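Local coordinates for hypothetical protein (Ruminococcus gnavus, PDB 4QAN) that is of unknown function but adopts a cystatin-like fold as a divergent member of the NTF2-like superfamily, and can bind a magnesium ion, at residues L35-L38 against D44-L47. Numbering follows the deposited sequence.
Sequences LSAL and DMAL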
ATOM      1  N   LEU A  35      -3.037  19.578  -8.363  1.00 47.01           N
ATOM      2  CA  LEU A  35      -3.781  19.894  -9.576  1.00 49.64           C
ATOM      3  C   LEU A  35      -2.870  19.973 -10.807  1.00 52.37           C
ATOM      4  O   LEU A  35      -3.211  19.455 -11.877  1.00 52.59           O
ATOM      5  CB  LEU A  35      -4.547  21.197  -9.401  1.00 52.95           C
ATOM      6  CG  LEU A  35      -5.711  21.131  -8.413  1.00 52.78           C
ATOM      7  CD1 LEU A  35      -6.202  22.534  -8.096  1.00 52.96           C
ATOM      8  CD2 LEU A  35      -6.846  20.288  -8.964  1.00 52.13           C
ATOM      9  N   SER A  36      -1.718  20.622 -10.659  1.00 53.59           N
ATOM     10  CA  SER A  36      -0.707  20.645 -11.722  1.00 52.23           C
ATOM     11  C   SER A  36      -0.265  19.238 -12.133  1.00 48.66           C
ATOM     12  O   SER A  36      -0.164  18.928 -13.322  1.00 45.82           O
ATOM     13  CB  SER A  36       0.527  21.414 -11.275  1.00 53.98           C
ATOM     14  OG  SER A  36       1.557  21.227 -12.220  1.00 55.08           O
ATOM     15  N   ALA A  37       0.028  18.404 -11.142  1.00 45.82           N
ATOM     16  CA  ALA A  37       0.436  17.031 -11.409  1.00 44.54           C
ATOM     17  C   ALA A  37      -0.584  16.361 -12.312  1.00 43.97           C
ATOM     18  O   ALA A  37      -0.215  15.780 -13.330  1.00 43.40           O
ATOM     19  CB  ALA A  37       0.587  16.254 -10.114  1.00 44.60           C
ATOM     20  N   LEU A  38      -1.861  16.467 -11.935  1.00 45.72           N
ATOM     21  CA  LEU A  38      -2.959  15.894 -12.714  1.00 48.75           C
ATOM     22  C   LEU A  38      -3.025  16.500 -14.105  1.00 50.97           C
ATOM     23  O   LEU A  38      -3.261  15.799 -15.080  1.00 51.87           O
ATOM     24  CB  LEU A  38      -4.297  16.099 -12.003  1.00 48.96           C
ATOM     25  CG  LEU A  38      -4.485  15.271 -10.730  1.00 46.38           C
ATOM     26  CD1 LEU A  38      -5.456  15.934  -9.773  1.00 47.10           C
ATOM     27  CD2 LEU A  38      -4.955  13.858 -11.051  1.00 47.29           C
ATOM     28  N   ASP A  44       4.672  10.673 -10.887  1.00 41.41           N
ATOM     29  CA  ASP A  44       5.761  10.854  -9.949  1.00 38.83           C
ATOM     30  C   ASP A  44       5.514  12.110  -9.118  1.00 39.03           C
ATOM     31  O   ASP A  44       5.533  12.061  -7.875  1.00 36.34           O
ATOM     32  CB  ASP A  44       7.093  10.953 -10.697  1.00 40.06           C
ATOM     33  CG  ASP A  44       8.239  11.286  -9.781  1.00 39.57           C
ATOM     34  OD1 ASP A  44       8.680  10.378  -9.046  1.00 35.14           O
ATOM     35  OD2 ASP A  44       8.686  12.462  -9.779  1.00 39.82           O
HETATM   36  N   MSE A  45       5.261  13.221  -9.821  1.00 38.10           N
HETATM   37  CA  MSE A  45       4.967  14.501  -9.183  1.00 39.07           C
HETATM   38  C   MSE A  45       3.829  14.383  -8.192  1.00 38.54           C
HETATM   39  O   MSE A  45       3.951  14.841  -7.055  1.00 38.43           O
HETATM   40  CB  MSE A  45       4.684  15.534 -10.278  1.00 40.00           C
HETATM   41  CG  MSE A  45       4.567  16.928  -9.707  1.00 40.91           C
HETATM   42 SE   MSE A  45       3.998  18.152 -11.134  0.75 42.72          SE
HETATM   43  CE  MSE A  45       3.758  19.707  -9.949  1.00 47.69           C
ATOM     44  N   ALA A  46       2.740  13.745  -8.616  1.00 38.46           N
ATOM     45  CA  ALA A  46       1.529  13.551  -7.804  1.00 40.25           C
ATOM     46  C   ALA A  46       1.798  12.825  -6.498  1.00 41.48           C
ATOM     47  O   ALA A  46       1.348  13.266  -5.445  1.00 43.51           O
ATOM     48  CB  ALA A  46       0.473  12.774  -8.597  1.00 38.20           C
ATOM     49  N   LEU A  47       2.509  11.702  -6.583  1.00 39.23           N
ATOM     50  CA  LEU A  47       2.851  10.906  -5.409  1.00 37.36           C
ATOM     51  C   LEU A  47       3.555  11.704  -4.320  1.00 36.98           C
ATOM     52  O   LEU A  47       3.237  11.571  -3.140  1.00 34.16           O
ATOM     53  CB  LEU A  47       3.723   9.719  -5.812  1.00 37.73           C
ATOM     54  CG  LEU A  47       2.923   8.607  -6.519  1.00 37.11           C
ATOM     55  CD1 LEU A  47       3.839   7.533  -7.067  1.00 35.20           C
ATOM     56  CD2 LEU A  47       1.911   8.005  -5.571  1.00 38.72           C
TER
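The methyl group of Ala37 sits over one face of the peptide between Met45 and Ala46, with CB 3.6 Å from Ala46 N and almost directly above that nitrogen. Past the edge of this plane Ala37 CB also meets the methyl of Ala46, CB to CB 3.8 Å. The exchange is reciprocal, because the selenium of Met45, a selenomethionine, rests over a face of the peptide joining Ser36 to Ala37, with SE 4.0 Å from Ala37 N and 3.7 Å from Ala37 CA. Met45 gets there with CG anti to its backbone N (chi1 -172°) and the chain extended beyond it, which lays the side chain across the flank of helix 27-39. Its terminal methyl CE then abuts the hydroxyl of Ser36, 3.5 Å from OG. That hydroxyl is not left to the methyl: it is hydrogen-bonded to Lys40 NZ and to the carbonyl oxygen of Pro202, so its polar needs are met outside the contact.

Small residues let helix 27-39 and the short helix 43-48 come very close, Ala37 CA and Ala46 CA being 5.1 Å apart. The two helices follow one another in the chain across a short link, with Met45 N hydrogen-bonded to Asp42 OD1 and Met45 O to the hydroxyl of Tyr33. The long helix 87-108 lies against both, its Phe102 touching Leu38 and Ala46, while Leu35 packs on Leu157 and Phe159 of the sheet.

No hydrogen bond or salt bridge spans the two four-residue segments. Their buried cohesion therefore rests on dispersion between methyls, a polarisable selenium and peptide faces.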